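Local coordinates for protein cysteine desulfurase (Elizabethkingia anophelis NUHP1, PDB 5VPR) that probably removes sulfur from L-cysteine, using covalently bound pyridoxal phosphate, to leave L-alanine and hand the sulfur to a carrier, at residues N60-I65 against M75-R80; V95-G100 against A288-I293. One frame throughout, in Å; residues are numbered along the deposited sequence.

In the fold
Interaction 1 closes before interaction 2 opens: the loop after helix 44-56 folds back on helix 67-87, and strand 95-98, which follows that helix in the chain, then meets helix 287-303 far along the sequence. Their centres lie about 12 Å apart on the same side of the chain's centre. Helix 67-87 joins them directly. Arg80 NH1 lies 2.8 Å from Val95 O, a probable hydrogen bond, and Ala79 packs on Asn290. Strand 95-98 is the outermost strand, within this chain, of the seven-stranded mixed sheet, so together the two contacts tie an edge of that sheet to helices 67-87 and 287-303 and to an outlying loop.

Interaction 1 (N60-I65 against M75-R80); sequences NVHRGI and MMEDAR
His62 reaches from the loop between helices 44-56 and 67-87 to Glu77 and Met76 on one side of helix 67-87, a loop-on-helix contact in a class-V aminotransferase (fold type I) chain. The imidazole presents its edge: Glu77 OE2 and Met76 CE both lie near the ring plane. OE2 sits beside the CE1-NE2 edge, nearly as close to CE1 as to NE2, which bends the weak 3.2 Å hydrogen bond from His62 NE2 to Glu77 OE2 to 122°. Ring and carboxylate planes stand 64° apart, and the two side chains cross at about a right angle. His62 is poorly ordered, so the weak bond should be read with caution; Phe278 meets its ring edge-to-face.

Glu77 is fixed chiefly from its own helix. Its chain bends at chi2 (-49°), turning the carboxylate forward along the helix toward Arg80, which takes it side-on with two nitrogens. Arg80 NE lies 3.1 Å from Glu77 OE1, meeting it on the syn side but out of the carboxylate plane; Arg80 NH2 gives a nearly straight bond of 3.2 Å to the syn lone pair of Glu77 OE2. This oxygen therefore serves both Arg80 and His62, and the arginine would probably temper its pull on the imidazole. Arg80 NH1 turns elsewhere, to a salt bridge with Glu281.

Met76 brings an apolar end to the same edge. With CG anti to the backbone N, its chain runs out toward the loop and bends at chi3, leaving the methyl 4.1 Å from His62 NE2. Beside it Val61 points toward the helix and packs on Ala72 and Thr73, while the loop backbone is held by Thr73 OG1 at His62 N. Asn60 OD1 accepts the amide of Val61, the bond from Val61 N measuring 2.9 Å.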
ATOM      1  N   ASN A  60      21.610  20.048   2.243  1.00 39.40           N
ATOM      2  CA  ASN A  60      21.723  18.706   2.798  1.00 42.56           C
ATOM      3  C   ASN A  60      21.450  18.748   4.291  1.00 37.70           C
ATOM      4  O   ASN A  60      21.485  19.808   4.919  1.00 41.36           O
ATOM      5  CB  ASN A  60      23.078  18.053   2.517  1.00 57.86           C
ATOM      6  CG  ASN A  60      22.938  16.539   2.193  1.00 67.08           C
ATOM      7  OD1 ASN A  60      22.025  15.854   2.698  1.00 50.44           O
ATOM      8  ND2 ASN A  60      23.824  16.028   1.337  1.00 71.22           N
ATOM      9  N   VAL A  61      21.130  17.584   4.855  1.00 37.90           N
ATOM     10  CA  VAL A  61      20.533  17.527   6.187  1.00 49.30           C
ATOM     11  C   VAL A  61      21.480  16.866   7.184  1.00 58.87           C
ATOM     12  O   VAL A  61      22.437  16.175   6.823  1.00 60.97           O
ATOM     13  CB  VAL A  61      19.167  16.813   6.176  1.00 44.93           C
ATOM     14  CG1 VAL A  61      18.158  17.612   5.358  1.00 43.20           C
ATOM     15  CG2 VAL A  61      19.304  15.409   5.615  1.00 49.44           C
ATOM     16  N   HIS A  62      21.208  17.130   8.466  1.00 85.00           N
ATOM     17  CA  HIS A  62      21.881  16.557   9.632  1.00107.64           C
ATOM     18  C   HIS A  62      23.326  17.026   9.810  1.00107.64           C
ATOM     19  O   HIS A  62      23.678  17.549  10.875  1.00109.90           O
ATOM     20  CB  HIS A  62      21.797  15.027   9.583  1.00119.06           C
ATOM     21  CG  HIS A  62      20.434  14.494   9.908  1.00128.02           C
ATOM     22  ND1 HIS A  62      19.924  14.493  11.190  1.00131.69           N
ATOM     23  CD2 HIS A  62      19.470  13.962   9.120  1.00128.02           C
ATOM     24  CE1 HIS A  62      18.707  13.976  11.177  1.00131.47           C
ATOM     25  NE2 HIS A  62      18.408  13.645   9.934  1.00128.38           N
ATOM     26  N   ARG A  63      24.169  16.864   8.788  1.00105.62           N
ATOM     27  CA  ARG A  63      25.594  17.138   8.951  1.00107.31           C
ATOM     28  C   ARG A  63      25.933  18.628   8.984  1.00105.81           C
ATOM     29  O   ARG A  63      26.976  18.993   9.536  1.00105.89           O
ATOM     30  CB  ARG A  63      26.386  16.459   7.828  1.00104.66           C
ATOM     31  N   GLY A  64      25.076  19.502   8.417  1.00 99.74           N
ATOM     32  CA  GLY A  64      25.455  20.877   8.158  1.00 89.49           C
ATOM     33  C   GLY A  64      25.150  21.854   9.290  1.00 84.50           C
ATOM     34  O   GLY A  64      24.315  21.605  10.161  1.00 78.59           O
ATOM     35  N   ILE A  65      25.841  22.995   9.239  1.00 76.86           N
ATOM     36  CA  ILE A  65      25.743  24.014  10.277  1.00 74.23           C
ATOM     37  C   ILE A  65      25.072  25.304   9.799  1.00 69.13           C
ATOM     38  O   ILE A  65      24.629  26.097  10.645  1.00 63.32           O
ATOM     39  CB  ILE A  65      27.129  24.332  10.880  1.00 75.90           C
ATOM     40  N   MET A  75      12.621  20.270   8.934  1.00 34.01           N
ATOM     41  CA  MET A  75      11.426  19.937   8.165  1.00 35.84           C
ATOM     42  C   MET A  75      11.321  18.436   7.932  1.00 37.29           C
ATOM     43  O   MET A  75      10.226  17.866   8.003  1.00 37.01           O
ATOM     44  CB  MET A  75      11.429  20.681   6.826  1.00 34.90           C
ATOM     45  CG  MET A  75      11.240  22.195   6.949  1.00 41.18           C
ATOM     46  SD  MET A  75      11.474  23.043   5.371  1.00 50.49           S
ATOM     47  CE  MET A  75      10.215  22.283   4.331  1.00 49.40           C
ATOM     48  N   MET A  76      12.445  17.775   7.645  1.00 35.78           N
ATOM     49  CA  MET A  76      12.391  16.328   7.442  1.00 34.30           C
ATOM     50  C   MET A  76      12.049  15.616   8.741  1.00 36.70           C
ATOM     51  O   MET A  76      11.287  14.638   8.731  1.00 36.75           O
ATOM     52  CB  MET A  76      13.715  15.800   6.872  1.00 33.91           C
ATOM     53  CG  MET A  76      13.539  14.483   6.101  1.00 31.86           C
ATOM     54  SD  MET A  76      15.070  13.810   5.426  1.00 34.77           S
ATOM     55  CE  MET A  76      15.709  12.971   6.887  1.00 36.33           C
ATOM     56  N   GLU A  77      12.574  16.115   9.876  1.00 36.69           N
ATOM     57  CA  GLU A  77      12.251  15.510  11.165  1.00 37.55           C
ATOM     58  C   GLU A  77      10.810  15.792  11.564  1.00 42.97           C
ATOM     59  O   GLU A  77      10.159  14.937  12.178  1.00 43.30           O
ATOM     60  CB  GLU A  77      13.210  15.987  12.261  1.00 44.20           C
ATOM     61  CG  GLU A  77      14.646  15.484  12.096  1.00 48.64           C
ATOM     62  CD  GLU A  77      14.728  13.971  11.853  1.00 55.42           C
ATOM     63  OE1 GLU A  77      14.122  13.203  12.636  1.00 51.13           O
ATOM     64  OE2 GLU A  77      15.399  13.551  10.878  1.00 46.06           O
ATOM     65  N   ASP A  78      10.290  16.982  11.232  1.00 45.71           N
ATOM     66  CA  ASP A  78       8.854  17.221  11.400  1.00 40.42           C
ATOM     67  C   ASP A  78       8.034  16.201  10.612  1.00 44.22           C
ATOM     68  O   ASP A  78       7.003  15.707  11.094  1.00 40.45           O
ATOM     69  CB  ASP A  78       8.480  18.629  10.940  1.00 46.72           C
ATOM     70  CG  ASP A  78       9.042  19.717  11.835  1.00 60.67           C
ATOM     71  OD1 ASP A  78       9.425  19.420  12.987  1.00 57.48           O
ATOM     72  OD2 ASP A  78       9.086  20.880  11.376  1.00 68.39           O
ATOM     73  N   ALA A  79       8.470  15.888   9.392  1.00 37.12           N
ATOM     74  CA  ALA A  79       7.747  14.915   8.574  1.00 36.65           C
ATOM     75  C   ALA A  79       7.803  13.527   9.199  1.00 39.96           C
ATOM     76  O   ALA A  79       6.794  12.804   9.216  1.00 38.71           O
ATOM     77  CB  ALA A  79       8.314  14.879   7.155  1.00 35.31           C
ATOM     78  N   ARG A  80       8.958  13.153   9.751  1.00 34.22           N
ATOM     79  CA  ARG A  80       9.042  11.873  10.447  1.00 37.68           C
ATOM     80  C   ARG A  80       8.031  11.795  11.582  1.00 33.91           C
ATOM     81  O   ARG A  80       7.423  10.742  11.805  1.00 36.76           O
ATOM     82  CB  ARG A  80      10.450  11.630  10.986  1.00 37.24           C
ATOM     83  CG  ARG A  80      10.662  10.170  11.442  1.00 37.72           C
ATOM     84  CD  ARG A  80      12.036   9.934  12.116  1.00 38.48           C
ATOM     85  NE  ARG A  80      13.182  10.529  11.403  1.00 35.06           N
ATOM     86  CZ  ARG A  80      13.942   9.912  10.495  1.00 43.88           C
ATOM     87  NH1 ARG A  80      13.696   8.658  10.128  1.00 37.68           N
ATOM     88  NH2 ARG A  80      14.974  10.553   9.946  1.00 40.27           N
TER

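Interaction 2 (V95-G100 against A288-I293); sequences VLFTKG and AGNIAI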
ATOM      1  N   VAL A  95      10.472   5.221  13.042  1.00 38.82           N
ATOM      2  CA  VAL A  95       9.973   5.505  11.697  1.00 34.95           C
ATOM      3  C   VAL A  95      11.180   5.731  10.796  1.00 37.92           C
ATOM      4  O   VAL A  95      11.912   6.713  10.963  1.00 38.33           O
ATOM      5  CB  VAL A  95       9.031   6.716  11.694  1.00 40.00           C
ATOM      6  CG1 VAL A  95       8.454   6.962  10.285  1.00 32.85           C
ATOM      7  CG2 VAL A  95       7.906   6.529  12.722  1.00 38.06           C
ATOM      8  N   LEU A  96      11.413   4.822   9.854  1.00 40.36           N
ATOM      9  CA  LEU A  96      12.535   4.932   8.924  1.00 44.25           C
ATOM     10  C   LEU A  96      12.038   5.333   7.540  1.00 43.33           C
ATOM     11  O   LEU A  96      11.100   4.726   7.014  1.00 36.32           O
ATOM     12  CB  LEU A  96      13.313   3.621   8.826  1.00 36.95           C
ATOM     13  CG  LEU A  96      13.584   2.840  10.116  1.00 37.75           C
ATOM     14  CD1 LEU A  96      14.310   1.544   9.766  1.00 42.95           C
ATOM     15  CD2 LEU A  96      14.385   3.648  11.128  1.00 37.53           C
ATOM     16  N   PHE A  97      12.683   6.337   6.944  1.00 36.91           N
ATOM     17  CA  PHE A  97      12.408   6.717   5.561  1.00 34.02           C
ATOM     18  C   PHE A  97      13.089   5.740   4.607  1.00 35.17           C
ATOM     19  O   PHE A  97      14.277   5.433   4.755  1.00 36.75           O
ATOM     20  CB  PHE A  97      12.897   8.143   5.279  1.00 36.03           C
ATOM     21  CG  PHE A  97      12.148   9.221   6.038  1.00 30.02           C
ATOM     22  CD1 PHE A  97      12.798   9.991   7.006  1.00 36.55           C
ATOM     23  CD2 PHE A  97      10.805   9.475   5.773  1.00 30.04           C
ATOM     24  CE1 PHE A  97      12.114  10.997   7.707  1.00 29.59           C
ATOM     25  CE2 PHE A  97      10.111  10.478   6.460  1.00 37.19           C
ATOM     26  CZ  PHE A  97      10.766  11.240   7.434  1.00 32.73           C
ATOM     27  N   THR A  98      12.339   5.260   3.616  1.00 30.39           N
ATOM     28  CA  THR A  98      12.928   4.397   2.594  1.00 26.77           C
ATOM     29  C   THR A  98      12.520   4.959   1.245  1.00 27.97           C
ATOM     30  O   THR A  98      11.852   5.999   1.186  1.00 33.88           O
ATOM     31  CB  THR A  98      12.427   2.960   2.725  1.00 30.27           C
ATOM     32  OG1 THR A  98      11.026   2.963   2.455  1.00 32.02           O
ATOM     33  CG2 THR A  98      12.652   2.413   4.171  1.00 27.06           C
ATOM     34  N   LYS A  99      12.827   4.244   0.169  1.00 34.63           N
ATOM     35  CA  LYS A  99      12.415   4.686  -1.157  1.00 41.40           C
ATOM     36  C   LYS A  99      11.191   3.940  -1.677  1.00 41.67           C
ATOM     37  O   LYS A  99      10.798   4.149  -2.827  1.00 46.50           O
ATOM     38  CB  LYS A  99      13.576   4.553  -2.135  1.00 47.22           C
ATOM     39  CG  LYS A  99      14.910   5.126  -1.605  1.00 64.24           C
ATOM     40  CD  LYS A  99      14.789   6.533  -0.992  1.00 58.92           C
ATOM     41  CE  LYS A  99      15.974   7.425  -1.379  1.00 59.30           C
ATOM     42  NZ  LYS A  99      17.259   7.131  -0.679  1.00 59.72           N
ATOM     43  N   GLY A 100      10.567   3.103  -0.857  1.00 33.35           N
ATOM     44  CA  GLY A 100       9.427   2.318  -1.296  1.00 37.36           C
ATOM     45  C   GLY A 100       9.267   1.083  -0.438  1.00 37.06           C
ATOM     46  O   GLY A 100      10.135   0.732   0.357  1.00 34.12           O
ATOM     47  N   ALA A 288      13.232  15.924  -0.083  1.00 28.52           N
ATOM     48  CA  ALA A 288      11.983  16.465  -0.607  1.00 35.62           C
ATOM     49  C   ALA A 288      10.860  15.445  -0.508  1.00 29.42           C
ATOM     50  O   ALA A 288       9.749  15.769  -0.069  1.00 31.15           O
ATOM     51  CB  ALA A 288      12.171  16.900  -2.058  1.00 31.55           C
ATOM     52  N   GLY A 289      11.133  14.208  -0.923  1.00 31.45           N
ATOM     53  CA  GLY A 289      10.113  13.175  -0.867  1.00 29.82           C
ATOM     54  C   GLY A 289       9.668  12.866   0.554  1.00 32.53           C
ATOM     55  O   GLY A 289       8.480  12.662   0.804  1.00 29.59           O
ATOM     56  N   ASN A 290      10.613  12.847   1.505  1.00 32.10           N
ATOM     57  CA  ASN A 290      10.252  12.599   2.900  1.00 37.49           C
ATOM     58  C   ASN A 290       9.410  13.735   3.465  1.00 35.05           C
ATOM     59  O   ASN A 290       8.426  13.486   4.173  1.00 33.90           O
ATOM     60  CB  ASN A 290      11.508  12.387   3.753  1.00 32.76           C
ATOM     61  CG  ASN A 290      12.305  11.194   3.311  1.00 33.35           C
ATOM     62  OD1 ASN A 290      11.782  10.300   2.633  1.00 33.54           O
ATOM     63  ND2 ASN A 290      13.585  11.159   3.686  1.00 30.12           N
ATOM     64  N   ILE A 291       9.758  14.985   3.145  1.00 33.21           N
ATOM     65  CA  ILE A 291       8.908  16.106   3.543  1.00 31.59           C
ATOM     66  C   ILE A 291       7.516  15.956   2.942  1.00 36.11           C
ATOM     67  O   ILE A 291       6.498  16.159   3.620  1.00 34.71           O
ATOM     68  CB  ILE A 291       9.563  17.442   3.138  1.00 33.52           C
ATOM     69  CG1 ILE A 291      10.806  17.706   3.998  1.00 33.07           C
ATOM     70  CG2 ILE A 291       8.572  18.594   3.269  1.00 38.95           C
ATOM     71  CD1 ILE A 291      11.635  18.868   3.498  1.00 40.09           C
ATOM     72  N   ALA A 292       7.449  15.579   1.662  1.00 31.04           N
ATOM     73  CA  ALA A 292       6.170  15.538   0.969  1.00 30.74           C
ATOM     74  C   ALA A 292       5.306  14.356   1.413  1.00 35.72           C
ATOM     75  O   ALA A 292       4.071  14.466   1.387  1.00 35.73           O
ATOM     76  CB  ALA A 292       6.401  15.502  -0.538  1.00 31.55           C
ATOM     77  N   ILE A 293       5.909  13.230   1.834  1.00 32.32           N
ATOM     78  CA  ILE A 293       5.066  12.155   2.369  1.00 34.96           C
ATOM     79  C   ILE A 293       4.442  12.589   3.696  1.00 37.06           C
ATOM     80  O   ILE A 293       3.334  12.155   4.039  1.00 35.98           O
ATOM     81  CB  ILE A 293       5.830  10.812   2.484  1.00 32.74           C
ATOM     82  CG1 ILE A 293       4.838   9.630   2.493  1.00 32.37           C
ATOM     83  CG2 ILE A 293       6.708  10.735   3.731  1.00 27.21           C
ATOM     84  CD1 ILE A 293       5.480   8.249   2.544  1.00 31.45           C
TER
HETATM   85  O   HOH W   1      12.749   8.436   0.846  1.00 31.48           O
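Strand 95-98, the outermost strand within this chain of the fold type I seven-stranded sheet, packs against helix 287-303, the backbones coming nearest at Phe97 and Asn290, whose CA atoms are 6.8 Å apart. From these two residues the side chains point at each other and stack. The Asn290 amide lies nearly flat on one face of the Phe97 ring, their planes 13° apart, with Asn290 CG 3.4 Å from Phe97 CD2 and displaced toward the rim. Its CB comes closer to the middle of the ring, a CH-pi contact 3.7 Å from the Phe97 centroid. The backbone brings Asn290 CB over the face; chi1 of -62° then turns CG beside the backbone N and puts the amide over the rim of the ring.

Ile293, one turn farther on, meets the ring at its edge, its CG2 4.4 Å from Phe97 CE2. Met76 and Arg80 of helix 67-87 also touch Phe97, and Ile242 of the neighbouring strand packs on it, so this aromatic joins sheet to helices. At the end of the strand a water bridges the segments, donating to Thr98 O at 2.6 Å and to Asn290 OD1 at 2.8 Å.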